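PDB 6N90: uncharacterized protein from Agrobacterium tumefaciens, which is a putative YoeB-family mRNA interferase, the toxin of a type II toxin-antitoxin system, and probably cleaves RNA as an endonuclease. Local coordinates for residues 57-68 and 79-88. Numbering follows the deposited sequence.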
loop_
_atom_site.group_PDB
_atom_site.type_symbol
_atom_site.label_atom_id
_atom_site.label_comp_id
_atom_site.label_asym_id
_atom_site.label_seq_id
_atom_site.Cartn_x
_atom_site.Cartn_y
_atom_site.Cartn_z
ATOM N N SER A 57 11.161 -9.236 -10.355
ATOM C CA SER A 57 10.058 -8.889 -11.216
ATOM C C SER A 57 9.108 -10.042 -11.513
ATOM O O SER A 57 9.549 -11.135 -11.663
ATOM C CB SER A 57 10.612 -8.343 -12.518
ATOM O OG SER A 57 9.618 -8.044 -13.429
ATOM N N ARG A 58 7.813 -9.791 -11.517
ATOM C CA ARG A 58 6.833 -10.776 -11.941
ATOM C C ARG A 58 5.918 -10.176 -13.013
ATOM O O ARG A 58 5.721 -8.956 -13.077
ATOM C CB ARG A 58 5.993 -11.259 -10.757
ATOM C CG ARG A 58 6.768 -11.980 -9.687
ATOM C CD ARG A 58 5.905 -12.125 -8.413
ATOM N NE ARG A 58 6.669 -12.670 -7.301
ATOM C CZ ARG A 58 6.383 -13.818 -6.697
ATOM N NH1 ARG A 58 5.321 -14.539 -7.090
ATOM N NH2 ARG A 58 7.135 -14.220 -5.676
ATOM N N ARG A 59 5.368 -11.045 -13.848
ATOM C CA ARG A 59 4.429 -10.635 -14.880
ATOM C C ARG A 59 3.038 -10.340 -14.335
ATOM O O ARG A 59 2.423 -11.176 -13.685
ATOM C CB ARG A 59 4.317 -11.723 -15.950
ATOM C CG ARG A 59 5.519 -11.831 -16.853
ATOM C CD ARG A 59 5.110 -11.707 -18.308
ATOM N NE ARG A 59 4.211 -12.775 -18.734
ATOM C CZ ARG A 59 4.029 -13.116 -20.004
ATOM N NH1 ARG A 59 4.694 -12.473 -20.959
ATOM N NH2 ARG A 59 3.192 -14.099 -20.321
ATOM N N ILE A 60 2.522 -9.156 -14.628
ATOM C CA ILE A 60 1.101 -8.911 -14.476
ATOM C C ILE A 60 0.445 -9.351 -15.780
ATOM O O ILE A 60 -0.458 -10.183 -15.789
ATOM C CB ILE A 60 0.804 -7.434 -14.191
ATOM C CG1 ILE A 60 1.704 -6.907 -13.075
ATOM C CG2 ILE A 60 -0.675 -7.201 -13.847
ATOM C CD1 ILE A 60 1.546 -5.369 -12.902
ATOM N N THR A 61 0.883 -8.732 -16.873
ATOM C CA THR A 61 0.601 -9.203 -18.232
ATOM C C THR A 61 1.900 -9.155 -19.020
ATOM O O THR A 61 2.936 -8.818 -18.462
ATOM C CB THR A 61 -0.458 -8.353 -18.938
ATOM O OG1 THR A 61 0.033 -7.013 -19.112
ATOM C CG2 THR A 61 -1.723 -8.322 -18.128
ATOM N N ALA A 62 1.855 -9.466 -20.315
ATOM C CA ALA A 62 3.074 -9.435 -21.121
ATOM C C ALA A 62 3.660 -8.021 -21.156
ATOM O O ALA A 62 4.883 -7.845 -21.178
ATOM C CB ALA A 62 2.801 -9.936 -22.525
ATOM N N GLU A 63 2.785 -7.017 -21.128
ATOM C CA GLU A 63 3.216 -5.627 -21.258
ATOM C C GLU A 63 3.427 -4.906 -19.925
ATOM O O GLU A 63 3.910 -3.773 -19.907
ATOM C CB GLU A 63 2.209 -4.836 -22.098
ATOM C CG GLU A 63 2.234 -5.153 -23.596
ATOM C CD GLU A 63 3.632 -5.104 -24.206
ATOM O OE1 GLU A 63 4.421 -4.194 -23.852
ATOM O OE2 GLU A 63 3.937 -5.970 -25.058
ATOM N N HIS A 64 3.081 -5.550 -18.812
ATOM C CA HIS A 64 3.143 -4.849 -17.527
ATOM C C HIS A 64 3.766 -5.702 -16.461
ATOM O O HIS A 64 3.319 -6.834 -16.233
ATOM C CB HIS A 64 1.744 -4.408 -17.078
ATOM C CG HIS A 64 1.100 -3.436 -18.018
ATOM N ND1 HIS A 64 1.512 -2.128 -18.120
ATOM C CD2 HIS A 64 0.091 -3.589 -18.909
ATOM C CE1 HIS A 64 0.781 -1.511 -19.037
ATOM N NE2 HIS A 64 -0.086 -2.374 -19.529
ATOM N N ARG A 65 4.767 -5.145 -15.786
ATOM C CA ARG A 65 5.525 -5.908 -14.806
ATOM C C ARG A 65 5.410 -5.330 -13.398
ATOM O O ARG A 65 5.213 -4.114 -13.194
ATOM C CB ARG A 65 7.004 -5.988 -15.218
ATOM C CG ARG A 65 7.227 -6.547 -16.623
ATOM C CD ARG A 65 6.451 -7.849 -16.861
ATOM N NE ARG A 65 6.503 -8.272 -18.263
ATOM C CZ ARG A 65 7.319 -9.215 -18.717
ATOM N NH1 ARG A 65 8.124 -9.846 -17.872
ATOM N NH2 ARG A 65 7.314 -9.547 -20.003
ATOM N N PHE A 66 5.499 -6.238 -12.435
ATOM C CA PHE A 66 5.417 -5.934 -11.011
ATOM C C PHE A 66 6.834 -6.088 -10.494
ATOM O O PHE A 66 7.350 -7.202 -10.441
ATOM C CB PHE A 66 4.408 -6.899 -10.327
ATOM C CG PHE A 66 4.341 -6.806 -8.807
ATOM C CD1 PHE A 66 3.569 -5.846 -8.186
ATOM C CD2 PHE A 66 5.010 -7.736 -8.013
ATOM C CE1 PHE A 66 3.478 -5.781 -6.803
ATOM C CE2 PHE A 66 4.946 -7.664 -6.617
ATOM C CZ PHE A 66 4.173 -6.683 -6.017
ATOM N N VAL A 67 7.466 -4.964 -10.160
ATOM C CA VAL A 67 8.839 -4.980 -9.668
ATOM C C VAL A 67 8.833 -4.662 -8.168
ATOM O O VAL A 67 8.167 -3.728 -7.706
ATOM C CB VAL A 67 9.727 -3.986 -10.451
ATOM C CG1 VAL A 67 11.197 -4.057 -9.953
ATOM C CG2 VAL A 67 9.657 -4.282 -11.949
ATOM N N TYR A 68 9.583 -5.453 -7.407
ATOM C CA TYR A 68 9.517 -5.375 -5.955
ATOM C C TYR A 68 10.813 -5.833 -5.326
ATOM O O TYR A 68 11.691 -6.388 -5.997
ATOM C CB TYR A 68 8.363 -6.256 -5.432
ATOM C CG TYR A 68 8.606 -7.721 -5.746
ATOM C CD1 TYR A 68 8.339 -8.240 -7.015
ATOM C CD2 TYR A 68 9.109 -8.582 -4.774
ATOM C CE1 TYR A 68 8.576 -9.576 -7.309
ATOM C CE2 TYR A 68 9.331 -9.912 -5.051
ATOM C CZ TYR A 68 9.077 -10.401 -6.321
ATOM O OH TYR A 68 9.323 -11.734 -6.590
ATOM N N LEU A 79 7.729 -5.613 1.966
ATOM C CA LEU A 79 7.766 -5.758 0.525
ATOM C C LEU A 79 7.635 -4.364 -0.037
ATOM O O LEU A 79 6.670 -3.674 0.265
ATOM C CB LEU A 79 6.626 -6.643 0.003
ATOM C CG LEU A 79 6.730 -6.987 -1.488
ATOM C CD1 LEU A 79 6.127 -8.349 -1.759
ATOM C CD2 LEU A 79 6.017 -5.949 -2.320
ATOM N N GLU A 80 8.611 -3.959 -0.843
ATOM C CA GLU A 80 8.604 -2.629 -1.452
ATOM C C GLU A 80 8.194 -2.786 -2.896
ATOM O O GLU A 80 8.876 -3.485 -3.647
ATOM C CB GLU A 80 9.988 -1.975 -1.409
ATOM C CG GLU A 80 10.424 -1.341 -0.111
ATOM C CD GLU A 80 11.860 -0.844 -0.211
ATOM O OE1 GLU A 80 12.071 0.388 -0.178
ATOM O OE2 GLU A 80 12.772 -1.692 -0.329
ATOM N N VAL A 81 7.105 -2.135 -3.301
ATOM C CA VAL A 81 6.710 -2.141 -4.704
ATOM C C VAL A 81 7.300 -0.929 -5.417
ATOM O O VAL A 81 7.022 0.212 -5.045
ATOM C CB VAL A 81 5.186 -2.119 -4.869
ATOM C CG1 VAL A 81 4.798 -2.151 -6.380
ATOM C CG2 VAL A 81 4.566 -3.254 -4.076
ATOM N N ILE A 82 8.091 -1.196 -6.448
ATOM C CA ILE A 82 8.801 -0.180 -7.204
ATOM C C ILE A 82 8.018 0.216 -8.448
ATOM O O ILE A 82 7.992 1.390 -8.825
ATOM C CB ILE A 82 10.211 -0.685 -7.602
ATOM C CG1 ILE A 82 10.925 -1.228 -6.367
ATOM C CG2 ILE A 82 11.029 0.417 -8.249
ATOM C CD1 ILE A 82 10.984 -0.249 -5.222
ATOM N N GLN A 83 7.374 -0.763 -9.075
ATOM C CA GLN A 83 6.579 -0.515 -10.282
ATOM C C GLN A 83 5.430 -1.524 -10.389
ATOM O O GLN A 83 5.578 -2.659 -9.961
ATOM C CB GLN A 83 7.510 -0.567 -11.518
ATOM C CG GLN A 83 6.969 -1.207 -12.783
ATOM C CD GLN A 83 8.051 -1.355 -13.856
ATOM O OE1 GLN A 83 9.188 -0.883 -13.693
ATOM N NE2 GLN A 83 7.707 -2.024 -14.944
ATOM N N CYS A 84 4.285 -1.131 -10.946
ATOM C CA CYS A 84 3.229 -2.098 -11.237
ATOM C C CYS A 84 2.542 -1.741 -12.567
ATOM O O CYS A 84 1.316 -1.854 -12.729
ATOM C CB CYS A 84 2.207 -2.169 -10.081
ATOM S SG CYS A 84 1.245 -0.665 -9.847
ATOM N N ARG A 85 3.366 -1.316 -13.521
ATOM C CA ARG A 85 2.902 -0.869 -14.830
ATOM C C ARG A 85 4.109 -0.784 -15.766
ATOM O O ARG A 85 5.187 -0.397 -15.333
ATOM C CB ARG A 85 2.206 0.492 -14.712
ATOM C CG ARG A 85 1.413 0.922 -15.947
ATOM C CD ARG A 85 0.660 2.213 -15.640
ATOM N NE ARG A 85 0.035 2.792 -16.826
ATOM C CZ ARG A 85 -0.246 4.087 -16.956
ATOM N NH1 ARG A 85 0.044 4.942 -15.989
ATOM N NH2 ARG A 85 -0.808 4.530 -18.068
ATOM N N PHE A 86 3.915 -1.165 -17.024
ATOM C CA PHE A 86 4.945 -1.106 -18.073
ATOM C C PHE A 86 6.068 -2.132 -17.902
ATOM O O PHE A 86 6.122 -2.868 -16.912
ATOM C CB PHE A 86 5.560 0.300 -18.160
ATOM C CG PHE A 86 4.543 1.380 -18.378
ATOM C CD1 PHE A 86 3.675 1.318 -19.463
ATOM C CD2 PHE A 86 4.460 2.452 -17.508
ATOM C CE1 PHE A 86 2.737 2.304 -19.662
ATOM C CE2 PHE A 86 3.525 3.438 -17.699
ATOM C CZ PHE A 86 2.652 3.357 -18.774
ATOM N N HIS A 87 6.962 -2.182 -18.888
ATOM C CA HIS A 87 8.168 -3.012 -18.776
ATOM C C HIS A 87 9.178 -2.384 -17.810
ATOM O O HIS A 87 9.119 -1.178 -17.560
ATOM C CB HIS A 87 8.789 -3.231 -20.155
ATOM C CG HIS A 87 8.025 -4.201 -21.005
ATOM N ND1 HIS A 87 8.192 -5.563 -20.907
ATOM C CD2 HIS A 87 7.086 -3.999 -21.963
ATOM C CE1 HIS A 87 7.387 -6.166 -21.770
ATOM N NE2 HIS A 87 6.709 -5.240 -22.422
ATOM N N TYR A 88 10.105 -3.210 -17.307
ATOM C CA TYR A 88 10.890 -2.950 -16.077
ATOM C C TYR A 88 11.230 -1.512 -15.732
ATOM O O TYR A 88 11.838 -1.268 -14.673
ATOM C CB TYR A 88 12.219 -3.731 -16.107
ATOM C CG TYR A 88 12.005 -5.211 -16.140
ATOM C CD1 TYR A 88 10.881 -5.738 -15.555
ATOM C CD2 TYR A 88 12.927 -6.093 -16.727
ATOM C CE1 TYR A 88 10.629 -7.053 -15.581
ATOM C CE2 TYR A 88 12.678 -7.480 -16.738
ATOM C CZ TYR A 88 11.519 -7.937 -16.141
ATOM O OH TYR A 88 11.169 -9.265 -16.083
HETATM O O HOH W 1 8.882 -10.133 -15.261
#
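Val67 and Gln83 pair in the antiparallel hairpin of strands 64-73 and 76-84, Val67 N giving a bond of 3.0 Å to Gln83 O. Going the other way, Val67 O takes Ile82 N at 2.8 Å and, more weakly, Gln83 N, because Ile82 and Gln83 together face one residue in a classic beta bulge.

Beyond Cys84 the tail runs on beside the 61-63 turn and the start of strand 64-73, and side chains join the backbone in holding it. His64 swings its ring to the tail with CG anti to the carbonyl carbon (chi1 -62°), and ND1 accepts Phe86 N at 2.8 Å, close to the ring plane and nearly straight at 167°. Phe86 O in turn receives Arg65 N at 2.9 Å, from above its carbonyl plane, and also a weak bond from Gln83 NE2. Farther out, His87 NE2 reaches Glu63 OE1 at 2.9 Å; the carboxylate oxygen lies near the imidazole plane, but the histidine meets it from above the carboxylate plane. Arg65 bends at chi2, bringing NH2 to Ala62 O at 3.2 Å, while NH1 donates to a water that also bonds Ser57 OG and Tyr88 OH. The Tyr88 ring sits too close to Ser57 in the model, so its exact placement is doubtful.

On the face that carries Phe66, Tyr68 and Val81, away from Val67 and Gln83, the contacts across the hairpin are apolar: Phe66 lays CE1 against Val81 CG2 at 3.9 Å, and Leu79 CD2 touches both Phe66 CZ and Tyr68 CB. Tyr68 OH accepts Arg58 NE and bonds Pro38 O.

Strand 2-5 flanks 76-84, and 56-59 flanks 64-73, placing this hairpin inside the sheet. Helix 21-36 packs on Ile60 and Leu79, whereas helix 7-19 meets the tail, with Trp16 NE1 bonded to Cys84 O and Asp12 salt-bridged to Arg85.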